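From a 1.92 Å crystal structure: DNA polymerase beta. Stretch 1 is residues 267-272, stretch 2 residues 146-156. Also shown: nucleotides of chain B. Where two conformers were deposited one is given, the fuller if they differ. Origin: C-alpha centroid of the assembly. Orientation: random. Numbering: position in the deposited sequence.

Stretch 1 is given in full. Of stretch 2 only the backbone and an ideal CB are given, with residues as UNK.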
# COMPACT_ATOMS: atom_id res chain seq x y z
N TYR A 267 22.28 -5.08 -1.11
CA TYR A 267 21.19 -4.17 -0.73
C TYR A 267 20.47 -4.58 0.55
O TYR A 267 20.42 -5.76 0.90
CB TYR A 267 20.15 -4.05 -1.86
CG TYR A 267 20.67 -3.41 -3.13
CD1 TYR A 267 20.59 -2.04 -3.33
CD2 TYR A 267 21.24 -4.19 -4.14
CE1 TYR A 267 21.07 -1.45 -4.50
CE2 TYR A 267 21.72 -3.62 -5.30
CZ TYR A 267 21.64 -2.26 -5.48
OH TYR A 267 22.12 -1.71 -6.65
N LYS A 268 19.89 -3.59 1.24
CA LYS A 268 18.98 -3.84 2.36
C LYS A 268 17.64 -4.38 1.84
O LYS A 268 17.19 -3.99 0.75
CB LYS A 268 18.69 -2.52 3.09
CG LYS A 268 19.90 -1.87 3.79
CD LYS A 268 19.45 -0.56 4.45
CE LYS A 268 20.58 0.13 5.23
NZ LYS A 268 21.56 0.81 4.34
N ALA A 269 16.97 -5.22 2.63
CA ALA A 269 15.58 -5.55 2.35
C ALA A 269 14.68 -4.34 2.64
O ALA A 269 14.90 -3.62 3.62
CB ALA A 269 15.14 -6.78 3.16
N ARG A 270 13.67 -4.11 1.79
CA ARG A 270 12.78 -2.95 1.91
C ARG A 270 11.33 -3.39 2.05
O ARG A 270 10.94 -4.44 1.54
CB ARG A 270 12.87 -2.06 0.66
CG ARG A 270 14.29 -1.64 0.23
CD ARG A 270 15.02 -0.90 1.37
NE ARG A 270 16.18 -0.14 0.88
CZ ARG A 270 16.83 0.76 1.62
NH1 ARG A 270 16.42 0.99 2.87
NH2 ARG A 270 17.86 1.44 1.13
N ARG A 271 10.51 -2.56 2.70
CA ARG A 271 9.07 -2.79 2.72
C ARG A 271 8.47 -2.52 1.34
O ARG A 271 8.62 -1.43 0.79
CB ARG A 271 8.37 -1.94 3.78
CG ARG A 271 8.69 -2.41 5.19
CD ARG A 271 7.82 -1.70 6.24
NE ARG A 271 8.01 -0.25 6.24
CZ ARG A 271 7.08 0.63 5.87
NH1 ARG A 271 5.88 0.22 5.48
NH2 ARG A 271 7.34 1.92 5.90
N VAL A 272 7.82 -3.54 0.79
CA VAL A 272 7.20 -3.45 -0.52
C VAL A 272 5.70 -3.74 -0.39
O VAL A 272 5.32 -4.78 0.14
CB VAL A 272 7.86 -4.43 -1.54
CG1 VAL A 272 7.12 -4.42 -2.90
CG2 VAL A 272 9.35 -4.08 -1.73
N UNK A 146 12.23 -9.37 13.05
CA UNK A 146 13.41 -9.86 12.32
C UNK A 146 14.07 -8.79 11.45
O UNK A 146 15.30 -8.75 11.33
CB UNK A 146 13.02 -11.05 11.44
N UNK A 147 13.25 -7.93 10.85
CA UNK A 147 13.74 -6.89 9.94
C UNK A 147 13.75 -5.49 10.57
O UNK A 147 13.72 -4.48 9.86
CB UNK A 147 12.88 -6.87 8.68
N UNK A 148 13.81 -5.43 11.90
CA UNK A 148 13.80 -4.14 12.61
C UNK A 148 14.85 -3.15 12.09
O UNK A 148 14.53 -2.00 11.84
CB UNK A 148 14.03 -4.38 14.10
N UNK A 149 16.10 -3.59 11.93
CA UNK A 149 17.13 -2.69 11.42
C UNK A 149 16.79 -2.16 10.02
O UNK A 149 16.76 -0.94 9.79
CB UNK A 149 18.48 -3.41 11.39
N UNK A 150 16.51 -3.07 9.08
CA UNK A 150 16.20 -2.68 7.70
C UNK A 150 15.00 -1.73 7.62
O UNK A 150 15.02 -0.73 6.89
CB UNK A 150 15.93 -3.93 6.86
N UNK A 151 13.96 -2.05 8.37
CA UNK A 151 12.70 -1.30 8.29
C UNK A 151 12.86 0.16 8.75
O UNK A 151 12.15 1.04 8.27
CB UNK A 151 11.63 -1.99 9.14
N UNK A 152 13.79 0.41 9.66
CA UNK A 152 14.01 1.78 10.13
C UNK A 152 14.95 2.61 9.25
O UNK A 152 15.27 3.75 9.58
CB UNK A 152 14.57 1.74 11.55
N UNK A 153 15.41 2.04 8.13
CA UNK A 153 16.29 2.79 7.22
C UNK A 153 15.47 3.33 6.03
O UNK A 153 14.63 2.63 5.51
CB UNK A 153 17.43 1.90 6.73
N UNK A 154 15.70 4.58 5.64
CA UNK A 154 14.96 5.13 4.51
C UNK A 154 15.59 4.75 3.17
O UNK A 154 16.79 4.50 3.09
CB UNK A 154 14.88 6.65 4.63
N UNK A 155 14.77 4.70 2.13
CA UNK A 155 15.21 4.34 0.78
C UNK A 155 15.55 5.61 -0.03
O UNK A 155 14.68 6.46 -0.23
CB UNK A 155 14.13 3.52 0.07
N UNK A 156 16.80 5.74 -0.50
CA UNK A 156 17.16 6.88 -1.36
C UNK A 156 16.44 6.79 -2.70
O UNK A 156 16.24 5.68 -3.21
CB UNK A 156 18.67 6.93 -1.58
P DA B 5 2.35 0.01 6.58
OP1 DA B 5 3.51 -0.61 5.92
OP2 DA B 5 2.50 1.33 7.22
O5' DA B 5 1.17 0.05 5.52
C5' DA B 5 1.20 0.88 4.40
C4' DA B 5 0.01 0.56 3.52
O4' DA B 5 -1.21 0.64 4.30
C3' DA B 5 -0.16 1.58 2.41
O3' DA B 5 -0.93 1.01 1.33
C2' DA B 5 -0.89 2.68 3.18
C1' DA B 5 -1.90 1.83 3.94
N9 DA B 5 -2.54 2.42 5.13
C8 DA B 5 -2.03 2.56 6.39
N7 DA B 5 -2.87 3.09 7.25
C5 DA B 5 -4.02 3.32 6.50
C6 DA B 5 -5.29 3.87 6.82
N6 DA B 5 -5.63 4.32 8.03
N1 DA B 5 -6.21 3.94 5.82
C2 DA B 5 -5.87 3.49 4.61
N3 DA B 5 -4.71 2.96 4.20
C4 DA B 5 -3.83 2.90 5.20

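Stretch 2 leaves one helix, makes a short turn of another between 148 and 151, and ends in an extended segment; stretch 1 runs past it as an extended chain. No direct hydrogen bond joins the two, so side-chain packing and water must do the work.

Position 146 is helical, and its ideal CB has nothing of stretch 1 within 5.5 Å. Almost any helix-tolerant residue would serve; it is Lys146, fully extended.

At 147 the backbone leaves helical angles (phi -104°, psi 24°) and sits at the N-cap position of the next helix; its O accepts from the N of 151, the first turn's backbone bond. CA-to-CB points toward stretch 1, but only a long side chain could reach it, and what waits there is the methyl of Ala269. A large apolar or aromatic group would suit. Tyr147 fills the place, its CE2 3.8 Å from Ala269 CB, while its hydroxyl is hydrogen-bonded elsewhere in the structure.

Position 148 is out of reach of stretch 1, which therefore sets no preference; the residue is Phe148. At 149 CA-to-CB points sideways, so only a long side chain could come back to the aliphatic part of Lys268. An aromatic or a long flexible chain would do. Tyr149, with chi1 in t, brings its OH to 3.2 Å from Lys268 CE.

Position 150 faces stretch 1 squarely: its ideal CB lies 3.4 Å from Ala269 O and 4.9 Å from Lys268 CB. With the backbone of stretch 1 so close, a small or short polar residue is favoured, perhaps Ala, Ser, Asn or Asp. Asp150 is found, with OD2 3.6 Å from Ala269 CB and OD1 3.8 Å from Lys268 CB, so the carboxylate lies against aliphatic carbon. Its backbone O accepts from water 1, which in turn accepts from Arg270 NH1.

At 151 CB lies 4.8 Å from Arg271 CD, beside a long aliphatic chain, so a medium apolar residue fits, Val, Leu or Ile. Ile151 sets CG2 3.9 Å from Arg271 NE. Ile151 O accepts from water 2 at 2.6 Å, the water that Arg271 NE donates to, while Arg271 NH1 lies 2.5 Å from OP1 of DA5 of chain B.

Position 152 points away and is free to be polar, as Asn152 is. At 153 CB lies 3.9 Å from Lys268 CE and 4.1 Å from Arg270 NH1; two positive side chains invite an acid, though a neutral polar group could fit. Glu153 answers, its CG 3.7 Å from Lys268 CE, but OE1 stays 4.5 Å from Lys268 NZ, beyond a salt bridge.

Position 154 points away and suits a polar residue, here Lys154; its O lies 3.5 Å from Arg270 NH1. At 155, CB is 4.2 Å from Arg270 CZ, and a branched apolar chain can cover the guanidinium. Ile155 lays CG1 over one face, 3.8 Å from Arg270 CD. At 156 CB points sideways, with nothing of stretch 1 within 5.5 Å, so many residues would do; phi of -68° also admits proline. Pro156 brings its CD to 3.7 Å from Arg270 NH2.

Stretch 2 (146-156) KYFYDINEKIP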
# COMPACT_ATOMS: atom_id res chain seq x y z
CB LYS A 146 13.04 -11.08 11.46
CG LYS A 146 14.19 -11.58 10.60
CD LYS A 146 13.84 -12.85 9.84
CE LYS A 146 15.05 -13.36 9.07
NZ LYS A 146 14.75 -14.62 8.33
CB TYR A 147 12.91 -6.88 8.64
CG TYR A 147 13.18 -8.08 7.76
CD1 TYR A 147 12.44 -9.26 7.89
CD2 TYR A 147 14.19 -8.05 6.80
CE1 TYR A 147 12.69 -10.37 7.09
CE2 TYR A 147 14.45 -9.17 5.99
CZ TYR A 147 13.70 -10.32 6.15
OH TYR A 147 13.96 -11.41 5.34
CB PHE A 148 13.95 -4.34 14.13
CG PHE A 148 13.83 -3.05 14.92
CD1 PHE A 148 12.59 -2.49 15.17
CD2 PHE A 148 14.96 -2.42 15.41
CE1 PHE A 148 12.48 -1.30 15.89
CE2 PHE A 148 14.86 -1.24 16.14
CZ PHE A 148 13.62 -0.68 16.37
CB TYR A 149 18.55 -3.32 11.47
CG TYR A 149 19.53 -2.61 10.56
CD1 TYR A 149 20.20 -1.45 10.98
CD2 TYR A 149 19.75 -3.06 9.27
CE1 TYR A 149 21.08 -0.79 10.12
CE2 TYR A 149 20.61 -2.42 8.42
CZ TYR A 149 21.26 -1.28 8.84
OH TYR A 149 22.11 -0.66 7.95
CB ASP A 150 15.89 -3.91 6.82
CG ASP A 150 17.12 -4.72 6.45
OD1 ASP A 150 18.24 -4.17 6.52
OD2 ASP A 150 16.97 -5.91 6.09
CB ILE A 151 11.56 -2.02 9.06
CG1 ILE A 151 11.11 -3.27 8.28
CG2 ILE A 151 10.37 -1.08 9.28
CD1 ILE A 151 10.21 -4.19 9.08
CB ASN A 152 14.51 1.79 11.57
CG ASN A 152 13.47 1.28 12.54
OD1 ASN A 152 12.27 1.39 12.30
ND2 ASN A 152 13.93 0.72 13.65
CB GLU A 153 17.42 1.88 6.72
CG GLU A 153 18.35 1.38 7.85
CD GLU A 153 19.15 2.51 8.47
OE1 GLU A 153 19.77 3.27 7.70
OE2 GLU A 153 19.16 2.65 9.71
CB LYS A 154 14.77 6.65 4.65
CG LYS A 154 16.00 7.43 5.14
CD LYS A 154 15.58 8.82 5.62
CE LYS A 154 16.76 9.64 6.14
NZ LYS A 154 17.69 10.07 5.06
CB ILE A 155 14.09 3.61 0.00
CG1 ILE A 155 13.45 2.50 0.87
CG2 ILE A 155 14.63 3.06 -1.32
CD1 ILE A 155 12.24 1.82 0.20
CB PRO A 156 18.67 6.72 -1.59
CG PRO A 156 19.12 5.63 -0.66
CD PRO A 156 17.92 4.78 -0.37
O HOH W 1 14.19 -0.19 4.42
O HOH W 2 10.22 1.01 6.56
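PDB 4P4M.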